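Local coordinates for nickel ABC transporter (Nickel-binding protein) (Bacillus halodurans, PDB 3T66) that probably binds a solute, perhaps nickel or a peptide, for uptake by an ABC transporter, at residues H14-F19 and T192-E197; N24-H29 and E165-G170; V37-T42 and S171-V176; A211-R216 and N466-W471; I231-T236 and S458-Y463. One frame throughout, in Å; residues are numbered along the deposited sequence.

Contact 1. Residues H14-F19 and T192-E197; sequences HIHFLF and TFSFNE
F17 and S194 sit mid-way along a parallel strand pair, 14-19 beside 192-195, whose axes come within 4.5 Å at an angle of 23°. F17 N donates to T192 O (2.8 Å) and F17 O accepts from S194 N (2.9 Å). The zigzag continues from T192 N to I15 O at one end, and through F19 N to S194 O and N196 N to F19 O at the other. On the face of H16, L18, T192 and S194, H16 NE2 lies 2.7 Å from S194 OG in a hydrogen bond. H16 CD2 stands 3.7 Å from T192 CG2, while T192 OG1 is bonded to E174. The opposite face carries four phenylalanines, of which F17, F19 and F193 cluster. F17 CD2 lies over one face of the F193 ring, toward its rim, the planes 45° apart, and F19 CB meets F193 CE1 at 3.6 Å. An alanine in place of F193 would probably leave F17 CE2 and F19 CB without their neighbour and open a gap under helix 35-38. With strand 213-215 parallel on the far edge of 14-19, this parallel pairing with an aromatic cluster on one face is consistent with a lobe of the periplasmic-binding-protein fold.

Contact 2. Residues N24-H29 and E165-G170; sequences NSLDPH and ESFTPG
L26 and F167 reach toward each other tip to tip and join in a CH-pi contact, the loop 24-29 bearing on the beta-hairpin of strands 162-168 and 172-177. F167 can be followed outward from its backbone. CB is 4.2 Å from L26 CD1, at the margin of the contact. A first torsion that puts CG anti to the backbone N (chi1 -177°) sets F167 CG 3.6 Å from L26 CD1. The methyl then stands over the middle of the ring, with CD1 of L26 3.5 Å from the F167 centroid and 9° off the ring normal. At the tip, F167 CZ is 3.8 Å from L26 CG. Beside it, N24 O lies at the ring edge, 4.0 Å from F167 CE2, and S25 N also lies near the ring plane. P169 CD covers the opposite face, offset toward the rim, which leaves the ring clamped between leucine and proline. L173 of the hairpin touches both L26 and F167, and I35 touches L26, adding to the apolar patch. Further along, P169 CB rests 3.9 Å from N24 CA where the hairpin turns. The loop is shaped by an ST turn, and D27, salt-bridged to R98, follows it: S25 OG accepts from D27 N at 3.0 Å, nearly straight at 172°.

Contact 3. Residues V37-T42 and S171-V176; sequences VRAGIT and SKLELV
A39 and I41, the residues flanking G40 in the Schellman motif that ends helix 35-38, pack on L173 and L175 of strand 172-176. G40 takes a positive phi of 79°, and its N bonds back to V37 O (3.1 Å), which turns the chain so that I41 follows A39 onto the strand. All the contacts across are apolar or carbonyl-to-methyl. The two methyls of L175 divide between the partners. CD2 meets I41 CG1 at 3.6 Å, the two side chains crossing at about a right angle. CD1 lies 3.7 Å from A39 O and 4.0 Å from A39 CB. Two residues earlier on the same side of the strand, L173 CD1 approaches A39 CB (4.2 Å) and I41 CD1 (4.3 Å) more loosely. An alanine at L175 would probably open a gap between strand and turn, leaving I41 CG1 without L175 CD2, and A39 with only the looser L173 methyl among these strand residues. F193 touches both A39 and L173, while F162 and V191 also touch L175, which is buried. The side chain of L175 is about 12 Å from that of D179, a calcium ligand of this protein, though no ion is bound to it here. The whole is a helix C-terminus, turned by its Schellman glycine, seated on the apolar face of a hairpin strand.

Contact 4. Residues A211-R216 and N466-W471; sequences ADIVYR and NKVKNW
D212 and K467 cross obliquely, and their charged ends form a salt bridge. K467 is extended beyond CG, and its NZ donates to D212 OD1 at 3.0 Å, arriving from above the carboxylate, 50° out of its plane. The same ammonium group also holds H14 O, tying the loop to strand 14-19. Next to the bridge the contact turns apolar, with V468 CG2 against D212 CB. I213 meets V468 with CG1 and CD1, and W471 with CG2 and CD1. Its CG1, anti to the carbonyl carbon (chi1 -50°), lies 3.9 Å from V468 CG2, and CD1 is 4.0 Å from V468 CG1. CG2 of I213 stands over one face of the indole, 4.3 Å from the six-membered ring centroid and 9° off its normal, a CH-pi contact. CD1 of I213 also touches W471 CE3 at 4.0 Å. The strand 213-215 lies between 14-19, parallel to it, and 451-464, antiparallel, and the loop after 451-464 folds back across the side of the strand that carries I213. I15 and F17 of strand 14-19 touch I213. The indole NE1 is bonded to T473 OG1.

Contact 5. Residues I231-T236 and S458-Y463; sequences IMVEAT and SAVVAY
I231 opens the segment with CA near Y463 O, as strand 231-236 runs antiparallel to 458-463, the axes approaching to 4.5 Å. At M232 a pair of backbone bonds joins the strands, with M232 N donating to Y463 O and Y463 N to M232 O (2.8 Å). M232 CG lies over one face of the Y463 ring, 3.9 Å from CZ. V233 follows in a non-hydrogen-bonded pair with A462. Its CG2, anti to the backbone N, reaches diagonally to V460 CG1 at 3.6 Å. Such alternation of hydrogen-bonded and non-hydrogen-bonded pairs is that of a regular antiparallel sheet, and strand 451-464 carries 213-215 on its other edge. E234 pairs with V461, V461 N donating to E234 O at 2.9 Å. The E234 carboxylate stands nearly upright to the Y463 ring, planes 84° apart, and Y463 OH donates to E234 OE1 at 3.0 Å, nearly along the C-O axis. E234 OE2 is held in turn by T473, so both oxygens have partners. A235, on the V233 face, brings CB to 4.0 Å from S458 CB. T236 closes the walk in a hydrogen-bonded pair with A459, with T236 N donating to A459 O and CG2 meeting A459 CB at 3.9 Å.

The five contacts follow a run of neighbouring strands: 162-168, 172-177, 190-195, 14-19, 213-215, 451-464 and 231-237. Contacts 2 and 3 seat the loop 24-29 and the end of helix 35-38 on the first two of these; their centres are about 8 Å apart and their segments alternate along the chain. Both are nested inside the loop that contact 1 closes, and contact 3 lies about 9 Å from it between centres. Contact 5 is nested inside contact 4, also about 9 Å away between centres, while the centres of contacts 2 and 5 stand about 26 Å apart. Early, middle and late parts of the chain thus build one region together, as expected for a solute-binding protein whose chain crosses between lobes.

Contact 1. Residues H14-F19 and T192-E197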
# COMPACT_ATOMS: atom_id res chain seq x y z
N HIS A 14 -2.97 -13.35 27.37
CA HIS A 14 -1.75 -13.19 26.60
C HIS A 14 -1.85 -13.59 25.14
O HIS A 14 -2.51 -14.55 24.82
CB HIS A 14 -0.64 -13.97 27.26
CG HIS A 14 0.69 -13.74 26.64
ND1 HIS A 14 1.42 -12.59 26.88
CD2 HIS A 14 1.43 -14.51 25.81
CE1 HIS A 14 2.56 -12.66 26.21
NE2 HIS A 14 2.59 -13.82 25.56
N ILE A 15 -1.16 -12.84 24.29
CA ILE A 15 -1.22 -13.02 22.86
C ILE A 15 0.19 -13.01 22.35
O ILE A 15 0.93 -12.06 22.61
CB ILE A 15 -1.99 -11.88 22.15
CG1 ILE A 15 -3.51 -12.06 22.31
CG2 ILE A 15 -1.59 -11.75 20.71
CD1 ILE A 15 -4.24 -12.76 21.20
N HIS A 16 0.56 -14.08 21.64
CA HIS A 16 1.85 -14.16 21.00
C HIS A 16 1.63 -14.02 19.53
O HIS A 16 0.98 -14.87 18.89
CB HIS A 16 2.54 -15.47 21.27
CG HIS A 16 3.95 -15.51 20.76
ND1 HIS A 16 4.68 -16.68 20.68
CD2 HIS A 16 4.74 -14.53 20.27
CE1 HIS A 16 5.88 -16.41 20.18
NE2 HIS A 16 5.94 -15.11 19.93
N PHE A 17 2.17 -12.93 19.00
CA PHE A 17 2.01 -12.56 17.62
C PHE A 17 3.38 -12.62 17.04
O PHE A 17 4.37 -12.19 17.67
CB PHE A 17 1.40 -11.17 17.53
CG PHE A 17 1.49 -10.53 16.17
CD1 PHE A 17 0.47 -10.67 15.25
CD2 PHE A 17 2.56 -9.74 15.83
CE1 PHE A 17 0.55 -10.06 14.02
CE2 PHE A 17 2.63 -9.15 14.60
CZ PHE A 17 1.63 -9.30 13.70
N LEU A 18 3.42 -13.21 15.86
CA LEU A 18 4.67 -13.63 15.23
C LEU A 18 4.79 -13.02 13.85
O LEU A 18 4.03 -13.36 12.92
CB LEU A 18 4.79 -15.15 15.16
CG LEU A 18 6.09 -15.66 14.51
CD1 LEU A 18 7.44 -15.02 15.03
CD2 LEU A 18 6.11 -17.21 14.53
N PHE A 19 5.74 -12.11 13.75
CA PHE A 19 5.70 -11.19 12.67
C PHE A 19 6.69 -11.50 11.55
O PHE A 19 7.60 -12.30 11.67
CB PHE A 19 5.83 -9.74 13.16
CG PHE A 19 5.67 -8.73 12.08
CD1 PHE A 19 4.50 -8.67 11.33
CD2 PHE A 19 6.68 -7.84 11.79
CE1 PHE A 19 4.35 -7.72 10.30
CE2 PHE A 19 6.55 -6.89 10.77
CZ PHE A 19 5.39 -6.84 10.02
N THR A 192 3.33 -10.76 23.51
CA THR A 192 4.63 -11.00 22.92
C THR A 192 4.54 -10.79 21.42
O THR A 192 3.74 -11.43 20.73
CB THR A 192 5.14 -12.41 23.23
OG1 THR A 192 5.09 -12.63 24.65
CG2 THR A 192 6.57 -12.58 22.77
N PHE A 193 5.39 -9.88 20.95
CA PHE A 193 5.49 -9.53 19.53
C PHE A 193 6.87 -9.96 19.09
O PHE A 193 7.84 -9.33 19.48
CB PHE A 193 5.37 -8.00 19.35
CG PHE A 193 5.20 -7.54 17.92
CD1 PHE A 193 6.25 -7.59 17.02
CD2 PHE A 193 4.00 -7.02 17.50
CE1 PHE A 193 6.09 -7.15 15.70
CE2 PHE A 193 3.82 -6.57 16.19
CZ PHE A 193 4.87 -6.64 15.29
N SER A 194 6.95 -10.99 18.27
CA SER A 194 8.26 -11.51 17.93
C SER A 194 8.36 -11.73 16.44
O SER A 194 7.33 -11.81 15.74
CB SER A 194 8.48 -12.83 18.64
OG SER A 194 7.51 -13.71 18.18
N PHE A 195 9.60 -11.88 15.96
CA PHE A 195 9.90 -11.93 14.53
C PHE A 195 10.57 -13.20 14.08
O PHE A 195 11.49 -13.70 14.73
CB PHE A 195 10.87 -10.83 14.14
CG PHE A 195 10.97 -9.72 15.12
CD1 PHE A 195 9.87 -8.94 15.41
CD2 PHE A 195 12.17 -9.41 15.69
CE1 PHE A 195 9.98 -7.89 16.27
CE2 PHE A 195 12.29 -8.35 16.56
CZ PHE A 195 11.20 -7.59 16.85
N ASN A 196 10.17 -13.67 12.92
CA ASN A 196 10.86 -14.73 12.26
C ASN A 196 10.74 -14.64 10.76
O ASN A 196 9.64 -14.77 10.20
CB ASN A 196 10.32 -16.07 12.72
CG ASN A 196 11.14 -17.21 12.20
OD1 ASN A 196 12.03 -17.70 12.89
ND2 ASN A 196 10.89 -17.62 10.96
N GLU A 197 11.89 -14.44 10.09
CA GLU A 197 11.90 -14.19 8.64
C GLU A 197 11.58 -15.41 7.75
O GLU A 197 11.42 -15.25 6.56
CB GLU A 197 13.16 -13.41 8.20
CG GLU A 197 13.40 -12.06 9.02
CD GLU A 197 14.17 -10.92 8.27
OE1 GLU A 197 14.54 -11.07 7.08
OE2 GLU A 197 14.40 -9.84 8.87

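Contact 2. Residues N24-H29 and E165-G170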
# COMPACT_ATOMS: atom_id res chain seq x y z
N ASN A 24 16.37 -4.23 14.83
CA ASN A 24 17.24 -4.12 16.01
C ASN A 24 17.02 -2.79 16.67
O ASN A 24 17.77 -2.38 17.59
CB ASN A 24 18.73 -4.19 15.64
CG ASN A 24 19.13 -5.49 14.96
OD1 ASN A 24 18.38 -6.47 14.89
ND2 ASN A 24 20.35 -5.50 14.46
N SER A 25 16.04 -2.07 16.14
CA SER A 25 15.73 -0.76 16.64
C SER A 25 14.24 -0.66 16.87
O SER A 25 13.48 -1.37 16.25
CB SER A 25 16.17 0.30 15.67
OG SER A 25 15.89 1.55 16.23
N LEU A 26 13.85 0.19 17.80
CA LEU A 26 12.45 0.54 17.94
C LEU A 26 12.35 2.04 17.95
O LEU A 26 11.42 2.62 18.51
CB LEU A 26 11.81 -0.07 19.20
CG LEU A 26 11.70 -1.59 19.26
CD1 LEU A 26 11.33 -2.08 20.64
CD2 LEU A 26 10.70 -2.08 18.31
N ASP A 27 13.30 2.70 17.33
CA ASP A 27 13.12 4.10 17.14
C ASP A 27 12.08 4.36 16.02
O ASP A 27 12.42 4.25 14.83
CB ASP A 27 14.44 4.73 16.81
CG ASP A 27 14.34 6.21 16.74
OD1 ASP A 27 15.40 6.85 16.80
OD2 ASP A 27 13.21 6.75 16.64
N PRO A 28 10.84 4.75 16.39
CA PRO A 28 9.81 4.91 15.35
C PRO A 28 10.24 5.88 14.26
O PRO A 28 9.67 5.89 13.17
CB PRO A 28 8.64 5.51 16.12
CG PRO A 28 9.29 6.25 17.22
CD PRO A 28 10.40 5.35 17.65
N HIS A 29 11.24 6.67 14.55
CA HIS A 29 11.75 7.61 13.57
C HIS A 29 12.76 7.08 12.57
O HIS A 29 12.68 7.41 11.40
CB HIS A 29 12.25 8.87 14.24
CG HIS A 29 11.16 9.60 14.97
ND1 HIS A 29 11.41 10.53 15.95
CD2 HIS A 29 9.82 9.49 14.88
CE1 HIS A 29 10.27 10.98 16.43
NE2 HIS A 29 9.28 10.37 15.80
N GLU A 165 7.85 -3.45 27.64
CA GLU A 165 8.36 -4.00 28.89
C GLU A 165 9.84 -4.29 28.75
O GLU A 165 10.59 -3.97 29.66
CB GLU A 165 7.61 -5.28 29.28
CG GLU A 165 7.75 -5.66 30.75
CD GLU A 165 7.93 -7.16 30.96
OE1 GLU A 165 9.04 -7.69 30.71
OE2 GLU A 165 6.95 -7.82 31.39
N SER A 166 10.22 -4.88 27.61
CA SER A 166 11.52 -5.52 27.39
C SER A 166 11.77 -5.61 25.90
O SER A 166 10.84 -5.74 25.11
CB SER A 166 11.54 -6.97 27.93
OG SER A 166 11.66 -7.95 26.88
N PHE A 167 13.05 -5.63 25.52
CA PHE A 167 13.40 -5.75 24.11
C PHE A 167 14.70 -6.52 23.83
O PHE A 167 15.74 -6.30 24.45
CB PHE A 167 13.44 -4.36 23.46
CG PHE A 167 13.72 -4.40 21.99
CD1 PHE A 167 13.08 -5.30 21.17
CD2 PHE A 167 14.63 -3.49 21.43
CE1 PHE A 167 13.34 -5.33 19.82
CE2 PHE A 167 14.91 -3.52 20.09
CZ PHE A 167 14.25 -4.45 19.29
N THR A 168 14.59 -7.43 22.87
CA THR A 168 15.65 -8.28 22.42
C THR A 168 15.76 -8.07 20.91
O THR A 168 14.99 -8.67 20.16
CB THR A 168 15.31 -9.76 22.68
OG1 THR A 168 15.05 -9.98 24.08
CG2 THR A 168 16.43 -10.68 22.22
N PRO A 169 16.70 -7.20 20.47
CA PRO A 169 16.97 -6.99 19.05
C PRO A 169 17.08 -8.26 18.22
O PRO A 169 17.79 -9.18 18.57
CB PRO A 169 18.31 -6.26 19.06
CG PRO A 169 18.23 -5.40 20.28
CD PRO A 169 17.36 -6.17 21.29
N GLY A 170 16.35 -8.31 17.12
CA GLY A 170 16.51 -9.40 16.24
C GLY A 170 15.63 -10.51 16.71
O GLY A 170 15.50 -11.52 15.99

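Contact 3. Residues V37-T42 and S171-V176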
# COMPACT_ATOMS: atom_id res chain seq x y z
N VAL A 37 4.35 1.12 15.81
CA VAL A 37 2.92 1.24 15.59
C VAL A 37 2.26 -0.13 15.49
O VAL A 37 1.15 -0.33 16.03
CB VAL A 37 2.61 2.12 14.36
CG1 VAL A 37 1.11 2.11 14.02
CG2 VAL A 37 3.05 3.52 14.63
N ARG A 38 2.94 -1.07 14.85
CA ARG A 38 2.38 -2.42 14.68
C ARG A 38 2.14 -3.18 15.99
O ARG A 38 1.16 -3.93 16.14
CB ARG A 38 3.19 -3.24 13.69
CG ARG A 38 3.02 -2.67 12.29
CD ARG A 38 3.88 -3.36 11.24
NE ARG A 38 3.96 -2.54 10.03
CZ ARG A 38 4.11 -3.02 8.80
NH1 ARG A 38 4.18 -4.32 8.60
NH2 ARG A 38 4.17 -2.21 7.76
N ALA A 39 2.99 -2.93 16.97
CA ALA A 39 2.89 -3.62 18.22
C ALA A 39 2.07 -2.81 19.18
O ALA A 39 1.84 -3.23 20.30
CB ALA A 39 4.28 -3.90 18.80
N GLY A 40 1.65 -1.63 18.75
CA GLY A 40 0.74 -0.81 19.54
C GLY A 40 1.43 -0.05 20.66
O GLY A 40 0.84 0.17 21.72
N ILE A 41 2.68 0.34 20.42
CA ILE A 41 3.37 1.22 21.37
C ILE A 41 3.00 2.67 21.08
O ILE A 41 2.90 3.53 21.99
CB ILE A 41 4.91 1.06 21.26
CG1 ILE A 41 5.30 -0.37 21.60
CG2 ILE A 41 5.59 1.99 22.19
CD1 ILE A 41 6.45 -0.89 20.84
N THR A 42 2.75 2.91 19.80
CA THR A 42 2.95 4.21 19.21
C THR A 42 1.86 4.43 18.17
O THR A 42 1.36 3.46 17.59
CB THR A 42 4.40 4.21 18.62
OG1 THR A 42 5.24 5.03 19.43
CG2 THR A 42 4.47 4.71 17.18
N SER A 171 14.98 -10.34 17.86
CA SER A 171 14.11 -11.41 18.33
C SER A 171 12.62 -11.14 18.67
O SER A 171 11.73 -11.55 17.93
CB SER A 171 14.81 -12.19 19.44
OG SER A 171 14.10 -13.40 19.69
N LYS A 172 12.34 -10.50 19.80
CA LYS A 172 10.98 -10.26 20.30
C LYS A 172 10.97 -8.91 20.99
O LYS A 172 12.03 -8.27 21.18
CB LYS A 172 10.55 -11.32 21.32
CG LYS A 172 11.59 -11.62 22.39
CD LYS A 172 11.13 -12.41 23.65
CE LYS A 172 11.80 -11.76 24.98
NZ LYS A 172 12.05 -10.16 25.05
N LEU A 173 9.77 -8.46 21.34
CA LEU A 173 9.63 -7.40 22.30
C LEU A 173 8.46 -7.77 23.19
O LEU A 173 7.62 -8.58 22.81
CB LEU A 173 9.47 -6.03 21.64
CG LEU A 173 8.28 -5.73 20.74
CD1 LEU A 173 7.27 -5.03 21.56
CD2 LEU A 173 8.68 -4.83 19.63
N GLU A 174 8.41 -7.19 24.37
CA GLU A 174 7.41 -7.56 25.36
C GLU A 174 6.58 -6.34 25.75
O GLU A 174 7.10 -5.21 25.92
CB GLU A 174 8.08 -8.18 26.61
CG GLU A 174 8.88 -9.46 26.36
CD GLU A 174 8.02 -10.64 25.98
OE1 GLU A 174 6.76 -10.48 25.99
OE2 GLU A 174 8.60 -11.74 25.70
N LEU A 175 5.28 -6.57 25.89
CA LEU A 175 4.39 -5.45 26.07
C LEU A 175 3.38 -5.76 27.12
O LEU A 175 2.88 -6.89 27.20
CB LEU A 175 3.69 -5.11 24.77
CG LEU A 175 4.57 -4.95 23.56
CD1 LEU A 175 3.83 -5.54 22.42
CD2 LEU A 175 4.80 -3.46 23.38
N VAL A 176 3.07 -4.73 27.89
CA VAL A 176 2.23 -4.83 29.06
C VAL A 176 1.12 -3.82 28.78
O VAL A 176 1.39 -2.78 28.19
CB VAL A 176 3.03 -4.48 30.38

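Contact 4. Residues A211-R216 and N466-W471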
# COMPACT_ATOMS: atom_id res chain seq x y z
N ALA A 211 2.63 -20.11 18.85
CA ALA A 211 2.20 -18.75 18.44
C ALA A 211 0.67 -18.75 18.33
O ALA A 211 0.07 -19.82 18.13
CB ALA A 211 2.80 -18.41 17.13
N ASP A 212 0.05 -17.58 18.48
CA ASP A 212 -1.41 -17.50 18.36
C ASP A 212 -1.79 -16.92 17.04
O ASP A 212 -2.81 -17.30 16.46
CB ASP A 212 -2.02 -16.63 19.42
CG ASP A 212 -1.35 -16.75 20.74
OD1 ASP A 212 -1.31 -17.88 21.28
OD2 ASP A 212 -0.86 -15.71 21.24
N ILE A 213 -0.99 -15.96 16.57
CA ILE A 213 -1.23 -15.26 15.32
C ILE A 213 0.07 -15.24 14.51
O ILE A 213 1.13 -14.91 15.04
CB ILE A 213 -1.74 -13.80 15.58
CG1 ILE A 213 -2.92 -13.80 16.57
CG2 ILE A 213 -2.10 -13.06 14.27
CD1 ILE A 213 -3.18 -12.43 17.17
N VAL A 214 0.00 -15.59 13.24
CA VAL A 214 1.20 -15.55 12.41
C VAL A 214 0.88 -14.67 11.19
O VAL A 214 -0.17 -14.78 10.60
CB VAL A 214 1.67 -16.99 11.99
N TYR A 215 1.79 -13.77 10.85
CA TYR A 215 1.62 -12.95 9.66
C TYR A 215 2.33 -13.53 8.43
O TYR A 215 3.53 -13.81 8.49
CB TYR A 215 2.15 -11.54 9.93
CG TYR A 215 1.47 -10.41 9.15
CD1 TYR A 215 0.34 -9.79 9.65
CD2 TYR A 215 1.98 -9.95 7.94
CE1 TYR A 215 -0.30 -8.76 8.97
CE2 TYR A 215 1.34 -8.89 7.24
CZ TYR A 215 0.20 -8.30 7.78
OH TYR A 215 -0.47 -7.25 7.15
N ARG A 216 1.60 -13.70 7.33
CA ARG A 216 2.14 -14.17 6.04
C ARG A 216 2.73 -15.60 6.10
O ARG A 216 3.89 -15.83 5.77
CB ARG A 216 3.20 -13.19 5.54
CG ARG A 216 3.10 -12.84 4.09
CD ARG A 216 2.60 -11.43 3.99
NE ARG A 216 2.01 -11.11 2.70
CZ ARG A 216 1.78 -9.87 2.25
NH1 ARG A 216 2.11 -8.82 2.99
NH2 ARG A 216 1.22 -9.68 1.04
N ASN A 466 -9.80 -20.00 18.16
CA ASN A 466 -10.50 -20.30 19.41
C ASN A 466 -9.91 -19.58 20.60
O ASN A 466 -10.53 -19.48 21.65
CB ASN A 466 -10.57 -21.83 19.64
CG ASN A 466 -11.45 -22.58 18.55
OD1 ASN A 466 -11.80 -23.75 18.73
ND2 ASN A 466 -11.81 -21.89 17.44
N LYS A 467 -8.70 -19.08 20.44
CA LYS A 467 -8.10 -18.26 21.45
C LYS A 467 -8.34 -16.78 21.17
O LYS A 467 -8.63 -16.02 22.10
CB LYS A 467 -6.60 -18.54 21.58
CG LYS A 467 -5.94 -17.77 22.72
CD LYS A 467 -4.43 -17.97 22.80
CE LYS A 467 -3.87 -17.42 24.09
NZ LYS A 467 -2.38 -17.29 24.01
N VAL A 468 -8.26 -16.39 19.90
CA VAL A 468 -8.04 -15.01 19.51
C VAL A 468 -9.32 -14.41 18.99
O VAL A 468 -9.94 -14.97 18.11
CB VAL A 468 -6.94 -14.92 18.42
CG1 VAL A 468 -6.93 -13.57 17.77
CG2 VAL A 468 -5.61 -15.20 19.00
N LYS A 469 -9.71 -13.25 19.53
CA LYS A 469 -11.00 -12.63 19.17
C LYS A 469 -10.74 -11.28 18.61
O LYS A 469 -9.89 -10.58 19.14
CB LYS A 469 -11.92 -12.49 20.41
N ASN A 470 -11.44 -10.90 17.54
CA ASN A 470 -11.34 -9.53 17.01
C ASN A 470 -10.05 -9.22 16.33
O ASN A 470 -9.65 -8.07 16.25
CB ASN A 470 -11.46 -8.51 18.11
CG ASN A 470 -12.71 -8.65 18.89
OD1 ASN A 470 -13.68 -9.20 18.40
ND2 ASN A 470 -12.72 -8.14 20.10
N TRP A 471 -9.35 -10.22 15.83
CA TRP A 471 -8.27 -9.81 14.97
C TRP A 471 -8.88 -9.16 13.73
O TRP A 471 -9.68 -9.82 13.06
CB TRP A 471 -7.44 -11.00 14.54
CG TRP A 471 -6.52 -10.59 13.50
CD1 TRP A 471 -6.72 -10.67 12.16
CD2 TRP A 471 -5.25 -9.93 13.69
NE1 TRP A 471 -5.63 -10.14 11.50
CE2 TRP A 471 -4.71 -9.69 12.42
CE3 TRP A 471 -4.51 -9.54 14.81
CZ2 TRP A 471 -3.49 -9.07 12.25
CZ3 TRP A 471 -3.29 -8.96 14.63
CH2 TRP A 471 -2.79 -8.73 13.37

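Contact 5. Residues I231-T236 and S458-Y463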
# COMPACT_ATOMS: atom_id res chain seq x y z
N ILE A 231 -8.03 -23.45 13.26
CA ILE A 231 -7.23 -22.36 12.74
C ILE A 231 -7.94 -21.69 11.58
O ILE A 231 -8.39 -22.36 10.63
CB ILE A 231 -5.87 -22.84 12.29
CG1 ILE A 231 -5.01 -23.12 13.50
CG2 ILE A 231 -5.19 -21.80 11.42
CD1 ILE A 231 -3.61 -23.46 13.10
N MET A 232 -8.04 -20.37 11.68
CA MET A 232 -8.63 -19.50 10.68
C MET A 232 -7.51 -18.74 9.94
O MET A 232 -6.50 -18.37 10.53
CB MET A 232 -9.59 -18.54 11.39
CG MET A 232 -9.92 -17.25 10.70
SD MET A 232 -11.45 -17.53 9.82
CE MET A 232 -12.22 -15.88 9.86
N VAL A 233 -7.67 -18.55 8.65
CA VAL A 233 -6.80 -17.64 7.95
C VAL A 233 -7.65 -16.55 7.32
O VAL A 233 -8.58 -16.81 6.59
CB VAL A 233 -5.99 -18.36 6.90
CG1 VAL A 233 -6.85 -19.38 6.21
CG2 VAL A 233 -5.45 -17.38 5.89
N GLU A 234 -7.36 -15.30 7.65
CA GLU A 234 -8.01 -14.22 6.96
C GLU A 234 -7.08 -13.77 5.86
O GLU A 234 -5.87 -14.05 5.92
CB GLU A 234 -8.29 -13.07 7.92
CG GLU A 234 -9.61 -13.17 8.61
CD GLU A 234 -9.69 -12.24 9.81
OE1 GLU A 234 -10.26 -12.66 10.86
OE2 GLU A 234 -9.17 -11.09 9.70
N ALA A 235 -7.62 -13.09 4.84
CA ALA A 235 -6.77 -12.33 3.88
C ALA A 235 -7.41 -11.00 3.53
O ALA A 235 -8.61 -10.89 3.53
CB ALA A 235 -6.52 -13.14 2.63
N THR A 236 -6.61 -9.99 3.25
CA THR A 236 -7.15 -8.71 2.88
C THR A 236 -6.44 -8.10 1.72
O THR A 236 -5.29 -8.30 1.51
CB THR A 236 -7.10 -7.71 4.01
OG1 THR A 236 -7.74 -6.50 3.61
CG2 THR A 236 -5.71 -7.39 4.33
N SER A 458 -3.03 -10.03 -1.81
CA SER A 458 -3.54 -10.05 -0.43
C SER A 458 -2.53 -10.15 0.68
O SER A 458 -1.55 -10.88 0.57
CB SER A 458 -4.55 -11.17 -0.25
OG SER A 458 -5.73 -10.87 -0.97
N ALA A 459 -2.77 -9.41 1.75
CA ALA A 459 -2.04 -9.66 2.97
C ALA A 459 -2.78 -10.78 3.61
O ALA A 459 -4.03 -10.82 3.60
CB ALA A 459 -2.02 -8.46 3.85
N VAL A 460 -2.02 -11.72 4.16
CA VAL A 460 -2.64 -12.94 4.66
C VAL A 460 -2.23 -13.13 6.08
O VAL A 460 -1.07 -12.92 6.41
CB VAL A 460 -2.18 -14.15 3.86
CG1 VAL A 460 -3.16 -15.27 4.04
CG2 VAL A 460 -2.05 -13.80 2.39
N VAL A 461 -3.19 -13.52 6.92
CA VAL A 461 -2.95 -13.78 8.33
C VAL A 461 -3.60 -15.08 8.74
O VAL A 461 -4.76 -15.33 8.41
CB VAL A 461 -3.52 -12.65 9.19
CG1 VAL A 461 -3.69 -13.08 10.64
CG2 VAL A 461 -2.60 -11.51 9.16
N ALA A 462 -2.89 -15.91 9.49
CA ALA A 462 -3.49 -17.12 10.07
C ALA A 462 -3.42 -17.06 11.60
O ALA A 462 -2.42 -16.57 12.18
CB ALA A 462 -2.80 -18.38 9.54
N TYR A 463 -4.47 -17.54 12.26
CA TYR A 463 -4.50 -17.54 13.73
C TYR A 463 -5.41 -18.60 14.36
O TYR A 463 -6.36 -19.05 13.72
CB TYR A 463 -4.89 -16.17 14.26
CG TYR A 463 -6.32 -15.71 14.01
CD1 TYR A 463 -6.60 -14.74 13.05
CD2 TYR A 463 -7.38 -16.19 14.78
CE1 TYR A 463 -7.92 -14.26 12.84
CE2 TYR A 463 -8.71 -15.74 14.57
CZ TYR A 463 -8.96 -14.77 13.60
OH TYR A 463 -10.24 -14.30 13.41